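Local coordinates for putative NADPH:quinone reductase (PDB 3GMS), which probably reduces quinones with NADPH, as a member of the medium-chain dehydrogenase/reductase family, although its function has not been established, at residues G5-Q9 and L307-K311; Y126-T131 and F266-N272; H159-Q163 and Q295-M299. One frame throughout, in Å; residues are numbered along the deposited sequence. Where two conformers were deposited one is given.

Contact 1 (G5-Q9 and L307-K311); sequences GKLIQ and LADVK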
loop_
_atom_site.group_PDB
_atom_site.type_symbol
_atom_site.label_atom_id
_atom_site.label_comp_id
_atom_site.label_asym_id
_atom_site.label_seq_id
_atom_site.Cartn_x
_atom_site.Cartn_y
_atom_site.Cartn_z
ATOM N N GLY A 5 -27.242 2.049 -5.735
ATOM C CA GLY A 5 -25.948 1.381 -5.714
ATOM C C GLY A 5 -25.716 0.768 -4.360
ATOM O O GLY A 5 -26.062 1.349 -3.322
ATOM N N LYS A 6 -25.107 -0.404 -4.362
ATOM C CA LYS A 6 -24.800 -1.059 -3.116
ATOM C C LYS A 6 -23.511 -0.443 -2.553
ATOM O O LYS A 6 -22.658 0.025 -3.319
ATOM C CB LYS A 6 -24.587 -2.549 -3.373
ATOM C CG LYS A 6 -24.494 -3.377 -2.102
ATOM C CD LYS A 6 -24.220 -4.853 -2.420
ATOM C CE LYS A 6 -25.275 -5.440 -3.366
ATOM N NZ LYS A 6 -25.398 -6.900 -3.110
ATOM N N LEU A 7 -23.353 -0.484 -1.237
ATOM C CA LEU A 7 -22.136 0.072 -0.611
ATOM C C LEU A 7 -21.897 -0.587 0.708
ATOM O O LEU A 7 -22.847 -1.024 1.351
ATOM C CB LEU A 7 -22.261 1.569 -0.359
ATOM C CG LEU A 7 -23.261 2.088 0.682
ATOM C CD1 LEU A 7 -22.746 3.341 1.414
ATOM C CD2 LEU A 7 -24.554 2.418 -0.022
ATOM N N ILE A 8 -20.626 -0.661 1.109
ATOM C CA ILE A 8 -20.279 -1.055 2.469
ATOM C C ILE A 8 -19.968 0.226 3.243
ATOM O O ILE A 8 -19.196 1.061 2.770
ATOM C CB ILE A 8 -19.019 -1.977 2.501
ATOM C CG1 ILE A 8 -19.202 -3.202 1.596
ATOM C CG2 ILE A 8 -18.696 -2.369 3.922
ATOM C CD1 ILE A 8 -20.466 -4.007 1.871
ATOM N N GLN A 9 -20.559 0.373 4.430
ATOM C CA GLN A 9 -20.451 1.569 5.245
ATOM C C GLN A 9 -20.294 1.170 6.713
ATOM O O GLN A 9 -20.760 0.088 7.095
ATOM C CB GLN A 9 -21.771 2.351 5.075
ATOM C CG GLN A 9 -21.784 3.686 5.647
ATOM C CD GLN A 9 -22.588 4.666 4.806
ATOM O OE1 GLN A 9 -22.018 5.548 4.183
ATOM N NE2 GLN A 9 -23.909 4.533 4.810
ATOM N N LEU A 307 -19.029 -8.374 -2.685
ATOM C CA LEU A 307 -19.176 -7.241 -1.778
ATOM C C LEU A 307 -20.067 -7.552 -0.534
ATOM O O LEU A 307 -19.655 -7.242 0.585
ATOM C CB LEU A 307 -19.645 -6.022 -2.585
ATOM C CG LEU A 307 -19.400 -4.612 -2.064
ATOM C CD1 LEU A 307 -17.926 -4.309 -1.851
ATOM C CD2 LEU A 307 -20.070 -3.653 -3.043
ATOM N N ALA A 308 -21.209 -8.252 -0.717
ATOM C CA ALA A 308 -22.112 -8.600 0.399
ATOM C C ALA A 308 -21.471 -9.440 1.484
ATOM O O ALA A 308 -21.918 -9.409 2.638
ATOM C CB ALA A 308 -23.398 -9.300 -0.087
ATOM N N ASP A 309 -20.435 -10.186 1.112
ATOM C CA ASP A 309 -19.756 -11.080 2.027
ATOM C C ASP A 309 -18.510 -10.462 2.635
ATOM O O ASP A 309 -17.572 -11.160 3.013
ATOM C CB ASP A 309 -19.373 -12.360 1.285
ATOM C CG ASP A 309 -20.564 -13.198 0.948
ATOM O OD1 ASP A 309 -21.330 -13.494 1.885
ATOM O OD2 ASP A 309 -20.748 -13.538 -0.252
ATOM N N VAL A 310 -18.493 -9.139 2.750
ATOM C CA VAL A 310 -17.300 -8.444 3.280
ATOM C C VAL A 310 -16.894 -8.908 4.668
ATOM O O VAL A 310 -15.702 -9.088 4.967
ATOM C CB VAL A 310 -17.512 -6.893 3.231
ATOM C CG1 VAL A 310 -18.706 -6.498 4.123
ATOM C CG2 VAL A 310 -16.235 -6.141 3.640
ATOM N N LYS A 311 -17.867 -9.156 5.553
ATOM C CA LYS A 311 -17.464 -9.566 6.893
ATOM C C LYS A 311 -16.634 -10.843 6.889
ATOM O O LYS A 311 -15.634 -10.921 7.584
ATOM C CB LYS A 311 -18.662 -9.704 7.826
ATOM C CG LYS A 311 -19.235 -8.348 8.197
ATOM C CD LYS A 311 -20.391 -8.523 9.179
ATOM C CE LYS A 311 -20.742 -7.193 9.826
ATOM N NZ LYS A 311 -21.578 -7.392 11.062
HETATM O O HOH W 1 -22.587 -8.421 -3.338
#
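Leu-307 opens the 3-10 turn and turns its side chain toward the strand. Leu-307 CD1 packs on Ile-8 CG1 at 3.8 Å, and Leu-307 O lies 3.6 Å from Ile-8 CD1. Leu-307 O accepts a weak hydrogen bond of 3.1 Å from Val-310 N. Lys-6 also points toward the turn, with Lys-6 CD 4.4 Å from Leu-307 CD2. At the exposed margin, Ala-308 CB is 4.3 Å from Lys-6 NZ. A water joins the two residues, accepting from Lys-6 NZ at 3.2 Å and from Ala-308 N at 3.0 Å. No direct hydrogen bond crosses the contact. Val-310 begins the helix, and Val-310 CG1 lies 3.8 Å from Ile-8 CD1. Lys-6 and Ile-8 share one face of strand 4-10, as strand alternation requires. The contact joins the two-stranded antiparallel sheet of strands 4-10 and 20-26 to the turn between strand 301-306 and helix 310-318. Ile-8 packs on this turn and on Leu-20 and Val-22 of strand 20-26, and Trp-99 on Val-310.

Contact 2 (Y126-T131 and F266-N272); sequences YINPLT and FHLRHWN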
loop_
_atom_site.group_PDB
_atom_site.type_symbol
_atom_site.label_atom_id
_atom_site.label_comp_id
_atom_site.label_asym_id
_atom_site.label_seq_id
_atom_site.Cartn_x
_atom_site.Cartn_y
_atom_site.Cartn_z
ATOM N N TYR A 126 -1.935 0.655 -6.627
ATOM C CA TYR A 126 -1.830 1.947 -5.951
ATOM C C TYR A 126 -1.036 1.891 -4.663
ATOM O O TYR A 126 0.099 2.293 -4.614
ATOM C CB TYR A 126 -3.229 2.501 -5.726
ATOM C CG TYR A 126 -3.350 3.827 -4.975
ATOM C CD1 TYR A 126 -2.330 4.815 -5.007
ATOM C CD2 TYR A 126 -4.535 4.106 -4.293
ATOM C CE1 TYR A 126 -2.505 6.028 -4.326
ATOM C CE2 TYR A 126 -4.727 5.312 -3.620
ATOM C CZ TYR A 126 -3.703 6.266 -3.650
ATOM O OH TYR A 126 -3.879 7.462 -2.983
ATOM N N ILE A 127 -1.611 1.360 -3.598
ATOM C CA ILE A 127 -1.060 1.654 -2.294
ATOM C C ILE A 127 0.373 1.136 -2.060
ATOM O O ILE A 127 1.250 1.920 -1.725
ATOM C CB ILE A 127 -2.020 1.126 -1.158
ATOM C CG1 ILE A 127 -3.347 1.923 -1.185
ATOM C CG2 ILE A 127 -1.376 1.314 0.206
ATOM C CD1 ILE A 127 -3.197 3.387 -0.827
ATOM N N ASN A 128 0.582 -0.161 -2.219
ATOM C CA ASN A 128 1.909 -0.734 -2.015
ATOM C C ASN A 128 2.956 -0.332 -3.087
ATOM O O ASN A 128 4.084 0.052 -2.683
ATOM C CB ASN A 128 1.817 -2.247 -1.782
ATOM C CG ASN A 128 1.073 -2.555 -0.508
ATOM O OD1 ASN A 128 1.295 -1.869 0.483
ATOM N ND2 ASN A 128 0.151 -3.516 -0.537
ATOM N N PRO A 129 2.608 -0.369 -4.396
ATOM C CA PRO A 129 3.609 -0.013 -5.403
ATOM C C PRO A 129 3.972 1.453 -5.346
ATOM O O PRO A 129 5.160 1.783 -5.396
ATOM C CB PRO A 129 2.937 -0.379 -6.746
ATOM C CG PRO A 129 1.971 -1.436 -6.383
ATOM C CD PRO A 129 1.426 -0.984 -5.033
ATOM N N LEU A 130 2.974 2.339 -5.258
ATOM C CA LEU A 130 3.309 3.753 -5.162
ATOM C C LEU A 130 4.153 4.126 -3.916
ATOM O O LEU A 130 5.102 4.879 -4.031
ATOM C CB LEU A 130 2.069 4.619 -5.279
ATOM C CG LEU A 130 2.273 6.092 -5.547
ATOM C CD1 LEU A 130 2.995 6.370 -6.864
ATOM C CD2 LEU A 130 0.885 6.727 -5.533
ATOM N N THR A 131 3.818 3.554 -2.760
ATOM C CA THR A 131 4.597 3.730 -1.536
ATOM C C THR A 131 6.036 3.216 -1.693
ATOM O O THR A 131 7.018 3.938 -1.347
ATOM C CB THR A 131 3.914 3.084 -0.306
ATOM O OG1 THR A 131 2.647 3.725 -0.093
ATOM C CG2 THR A 131 4.772 3.298 0.962
ATOM N N PHE A 266 6.746 8.727 6.540
ATOM C CA PHE A 266 6.182 8.843 5.191
ATOM C C PHE A 266 4.687 8.556 5.199
ATOM O O PHE A 266 4.235 7.559 5.786
ATOM C CB PHE A 266 6.864 7.888 4.206
ATOM C CG PHE A 266 6.309 7.971 2.824
ATOM C CD1 PHE A 266 6.795 8.943 1.930
ATOM C CD2 PHE A 266 5.309 7.074 2.403
ATOM C CE1 PHE A 266 6.256 9.036 0.648
ATOM C CE2 PHE A 266 4.752 7.161 1.150
ATOM C CZ PHE A 266 5.235 8.133 0.245
ATOM N N HIS A 267 3.920 9.411 4.526
ATOM C CA HIS A 267 2.458 9.246 4.348
ATOM C C HIS A 267 2.169 9.429 2.850
ATOM O O HIS A 267 2.382 10.532 2.328
ATOM C CB HIS A 267 1.715 10.417 5.023
ATOM C CG HIS A 267 1.940 10.545 6.509
ATOM N ND1 HIS A 267 1.115 9.943 7.442
ATOM C CD2 HIS A 267 2.873 11.228 7.223
ATOM C CE1 HIS A 267 1.541 10.228 8.663
ATOM N NE2 HIS A 267 2.607 11.005 8.559
ATOM N N LEU A 268 1.625 8.415 2.180
ATOM C CA LEU A 268 1.153 8.614 0.801
ATOM C C LEU A 268 0.128 9.761 0.703
ATOM O O LEU A 268 0.110 10.539 -0.260
ATOM C CB LEU A 268 0.548 7.314 0.264
ATOM C CG LEU A 268 0.604 7.070 -1.244
ATOM C CD1 LEU A 268 1.977 7.355 -1.875
ATOM C CD2 LEU A 268 0.169 5.626 -1.562
ATOM N N ARG A 269 -0.706 9.882 1.726
ATOM C CA ARG A 269 -1.610 11.031 1.903
ATOM C C ARG A 269 -0.916 12.364 1.550
ATOM O O ARG A 269 -1.458 13.209 0.798
ATOM C CB ARG A 269 -1.975 11.072 3.400
ATOM C CG ARG A 269 -3.066 11.976 3.811
ATOM C CD ARG A 269 -3.761 11.309 4.981
ATOM N NE ARG A 269 -2.972 11.434 6.210
ATOM C CZ ARG A 269 -2.899 12.563 6.910
ATOM N NH1 ARG A 269 -3.557 13.643 6.486
ATOM N NH2 ARG A 269 -2.184 12.615 8.030
ATOM N N HIS A 270 0.258 12.552 2.133
ATOM C CA HIS A 270 1.013 13.775 1.954
ATOM C C HIS A 270 1.662 13.842 0.596
ATOM O O HIS A 270 1.547 14.857 -0.074
ATOM C CB HIS A 270 2.050 13.885 3.072
ATOM C CG HIS A 270 1.411 14.006 4.419
ATOM N ND1 HIS A 270 0.275 14.764 4.632
ATOM C CD2 HIS A 270 1.719 13.446 5.607
ATOM C CE1 HIS A 270 -0.064 14.696 5.909
ATOM N NE2 HIS A 270 0.789 13.886 6.513
ATOM N N TRP A 271 2.322 12.758 0.187
ATOM C CA TRP A 271 2.973 12.752 -1.138
ATOM C C TRP A 271 1.999 13.148 -2.267
ATOM O O TRP A 271 2.322 13.980 -3.149
ATOM C CB TRP A 271 3.602 11.410 -1.444
ATOM C CG TRP A 271 4.438 11.506 -2.725
ATOM C CD1 TRP A 271 5.660 12.073 -2.844
ATOM C CD2 TRP A 271 4.055 11.063 -4.041
ATOM N NE1 TRP A 271 6.101 11.977 -4.169
ATOM C CE2 TRP A 271 5.134 11.366 -4.917
ATOM C CE3 TRP A 271 2.924 10.417 -4.561
ATOM C CZ2 TRP A 271 5.103 11.061 -6.291
ATOM C CZ3 TRP A 271 2.901 10.077 -5.921
ATOM C CH2 TRP A 271 3.990 10.415 -6.773
ATOM N N ASN A 272 0.816 12.539 -2.250
ATOM C CA ASN A 272 -0.271 12.887 -3.181
ATOM C C ASN A 272 -0.504 14.388 -3.304
ATOM O O ASN A 272 -0.794 14.874 -4.396
ATOM C CB ASN A 272 -1.588 12.230 -2.750
ATOM C CG ASN A 272 -1.656 10.730 -3.074
ATOM O OD1 ASN A 272 -0.753 10.162 -3.685
ATOM N ND2 ASN A 272 -2.753 10.090 -2.656
#
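Leu-268 overlaps the side of helix 127-139 near its start. Leu-268 CD2 lies 3.9 Å from Tyr-126 CE1, 4.1 Å from Ile-127 CD1 and 3.5 Å from Thr-131 OG1. Leu-268 CD1 meets Leu-130 CD2 at 3.9 Å. The Thr-131 hydroxyl is already engaged, since Thr-131 OG1 donates to Ile-127 O at 2.8 Å. Leu-130 also reaches Trp-271, with Leu-130 CD1 to Trp-271 CZ3 at 3.8 Å. Trp-271 turns its NE1 to Glu-138. Phe-266 CE2 touches Thr-131 CG2 at 3.9 Å. One direct hydrogen bond crosses: Asn-272 ND2 donates to Tyr-126 OH at 2.9 Å, close to the plane of the tyrosine ring. Asn-272 OD1 is held by Trp-280. The short helix axes cross at 66° and approach to 11.4 Å, so side chains fill the gap. Phe-266 directly follows strand 262-265, an outermost strand of the parallel sheet. The segment leaving that strand packs on the start of helix 127-139. The sheet order, 3-2-1-4-5-6, is that of a Rossmann-type domain, consistent with the medium-chain dehydrogenase/reductase fold.

Contact 3 (H159-Q163 and Q295-M299); sequences HLFAQ and QLRFM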
loop_
_atom_site.group_PDB
_atom_site.type_symbol
_atom_site.label_atom_id
_atom_site.label_comp_id
_atom_site.label_asym_id
_atom_site.label_seq_id
_atom_site.Cartn_x
_atom_site.Cartn_y
_atom_site.Cartn_z
ATOM N N HIS A 159 7.668 -7.584 -0.581
ATOM C CA HIS A 159 7.937 -8.270 -1.837
ATOM C C HIS A 159 8.210 -7.281 -2.948
ATOM O O HIS A 159 8.953 -7.567 -3.865
ATOM C CB HIS A 159 6.716 -9.086 -2.248
ATOM C CG HIS A 159 6.555 -10.345 -1.475
ATOM N ND1 HIS A 159 6.458 -10.376 -0.104
ATOM C CD2 HIS A 159 6.411 -11.624 -1.892
ATOM C CE1 HIS A 159 6.322 -11.624 0.301
ATOM N NE2 HIS A 159 6.295 -12.403 -0.764
ATOM N N LEU A 160 7.616 -6.098 -2.862
ATOM C CA LEU A 160 7.893 -5.079 -3.861
ATOM C C LEU A 160 9.280 -4.437 -3.680
ATOM O O LEU A 160 9.988 -4.174 -4.667
ATOM C CB LEU A 160 6.779 -4.013 -3.902
ATOM C CG LEU A 160 5.373 -4.587 -4.139
ATOM C CD1 LEU A 160 4.351 -3.480 -4.199
ATOM C CD2 LEU A 160 5.296 -5.433 -5.389
ATOM N N PHE A 161 9.657 -4.172 -2.437
ATOM C CA PHE A 161 10.993 -3.627 -2.182
ATOM C C PHE A 161 12.081 -4.577 -2.734
ATOM O O PHE A 161 13.082 -4.135 -3.302
ATOM C CB PHE A 161 11.183 -3.372 -0.687
ATOM C CG PHE A 161 10.513 -2.103 -0.190
ATOM C CD1 PHE A 161 10.906 -0.847 -0.666
ATOM C CD2 PHE A 161 9.519 -2.168 0.771
ATOM C CE1 PHE A 161 10.275 0.329 -0.192
ATOM C CE2 PHE A 161 8.901 -0.993 1.251
ATOM C CZ PHE A 161 9.299 0.270 0.761
ATOM N N ALA A 162 11.845 -5.886 -2.598
ATOM C CA ALA A 162 12.795 -6.896 -3.118
ATOM C C ALA A 162 12.956 -6.738 -4.613
ATOM O O ALA A 162 14.071 -6.705 -5.141
ATOM C CB ALA A 162 12.348 -8.306 -2.758
ATOM N N GLN A 163 11.841 -6.590 -5.327
ATOM C CA GLN A 163 11.930 -6.369 -6.756
ATOM C C GLN A 163 12.535 -5.024 -7.137
ATOM O O GLN A 163 13.332 -4.940 -8.089
ATOM C CB GLN A 163 10.532 -6.517 -7.394
ATOM C CG GLN A 163 9.965 -7.934 -7.242
ATOM C CD GLN A 163 8.503 -7.982 -7.666
ATOM O OE1 GLN A 163 8.209 -8.000 -8.846
ATOM N NE2 GLN A 163 7.584 -7.985 -6.685
ATOM N N GLN A 295 8.879 -6.561 -14.781
ATOM C CA GLN A 295 9.903 -6.184 -13.788
ATOM C C GLN A 295 9.305 -6.136 -12.392
ATOM O O GLN A 295 9.982 -6.343 -11.382
ATOM C CB GLN A 295 10.499 -4.832 -14.145
ATOM C CG GLN A 295 11.298 -4.883 -15.442
ATOM C CD GLN A 295 11.666 -3.525 -15.919
ATOM O OE1 GLN A 295 10.977 -2.950 -16.752
ATOM N NE2 GLN A 295 12.726 -2.972 -15.366
ATOM N N LEU A 296 8.017 -5.865 -12.359
ATOM C CA LEU A 296 7.267 -5.810 -11.128
ATOM C C LEU A 296 6.059 -6.766 -11.177
ATOM O O LEU A 296 5.276 -6.704 -12.107
ATOM C CB LEU A 296 6.781 -4.381 -10.968
ATOM C CG LEU A 296 6.521 -3.836 -9.577
ATOM C CD1 LEU A 296 7.700 -4.055 -8.626
ATOM C CD2 LEU A 296 6.190 -2.339 -9.727
ATOM N N ARG A 297 5.910 -7.630 -10.182
ATOM C CA ARG A 297 4.771 -8.533 -10.130
ATOM C C ARG A 297 4.120 -8.447 -8.760
ATOM O O ARG A 297 4.808 -8.243 -7.754
ATOM C CB ARG A 297 5.211 -9.987 -10.366
ATOM C CG ARG A 297 5.808 -10.239 -11.756
ATOM C CD ARG A 297 6.227 -11.695 -11.873
ATOM N NE ARG A 297 7.485 -11.913 -11.157
ATOM C CZ ARG A 297 7.871 -13.079 -10.641
ATOM N NH1 ARG A 297 7.101 -14.157 -10.752
ATOM N NH2 ARG A 297 9.043 -13.169 -10.021
ATOM N N PHE A 298 2.793 -8.588 -8.721
ATOM C CA PHE A 298 2.092 -8.363 -7.451
ATOM C C PHE A 298 1.750 -9.696 -6.830
ATOM O O PHE A 298 2.121 -10.747 -7.387
ATOM C CB PHE A 298 0.870 -7.431 -7.615
ATOM C CG PHE A 298 1.200 -6.074 -8.179
ATOM C CD1 PHE A 298 2.423 -5.450 -7.907
ATOM C CD2 PHE A 298 0.272 -5.400 -8.979
ATOM C CE1 PHE A 298 2.743 -4.192 -8.450
ATOM C CE2 PHE A 298 0.565 -4.139 -9.487
ATOM C CZ PHE A 298 1.822 -3.523 -9.219
ATOM N N MET A 299 1.059 -9.661 -5.685
ATOM C CA MET A 299 0.715 -10.887 -4.971
ATOM C C MET A 299 -0.315 -11.737 -5.721
ATOM O O MET A 299 -1.182 -11.239 -6.406
ATOM C CB MET A 299 0.220 -10.574 -3.556
ATOM C CG MET A 299 1.116 -9.660 -2.749
ATOM S SD MET A 299 2.586 -10.485 -2.074
ATOM C CE MET A 299 1.871 -12.016 -1.468
HETATM O O HOH W 2 12.516 -6.847 -10.743
#
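Hydrogen bonds centre on Gln-163, whose side-chain amide hydrogen-bonds to the backbone of the loop. Gln-163 OE1 accepts from Arg-297 N at 2.7 Å, and Gln-163 NE2 donates to Arg-297 O at 3.0 Å. The side chain thus pairs with both polar backbone groups of one residue. Gln-163 NE2 also donates to His-159 O, 3.2 Å away and one helical turn earlier. A water adds a lesser link. It donates to Gln-295 O at 2.7 Å and weakly to Gln-163 O at 3.4 Å. Apolar packing centres on Leu-160. Leu-160 CD2 lies 3.8 Å from Phe-298 CD1, at the edge of that ring, and 4.3 Å from Leu-296 CD1. Leu-296 CD1 also approaches Gln-163 CB at 3.9 Å. A sulfur-aromatic contact completes the set: in the conformer given here, Met-299 SD stands over one face of the His-159 ring, 4.1 Å from its centroid. His-159 ND1 is bound to Ser-155 O. The loop carries the chain from the parallel-sheet region back to strand 301-306 of the mixed sheet. Gln-163 binds it on the way, from helix 156-168 of the first beta-alpha-beta unit of a Rossmann-type fold.

From the N terminus, strand 4-10 supplies the first half of contact 1. Its partner, 307-311, comes 298 residues later, so this contact closes the longest loop. Contacts 2 and 3 both fall within that loop. The chain passes 126-131, then 159-163, before 266-272 closes contact 2 and 295-299 closes contact 3. These two loops therefore cross. They also touch in space, where Pro-129 meets Phe-298 and Leu-160. Contact 1 ties the N-terminal strand to the start of helix 310-318. Contact 2 ties helix 127-139 to helix 268-274, beyond the last strand of the parallel sheet. Contact 3 ties helix 156-168 to the loop leading to the mixed sheet.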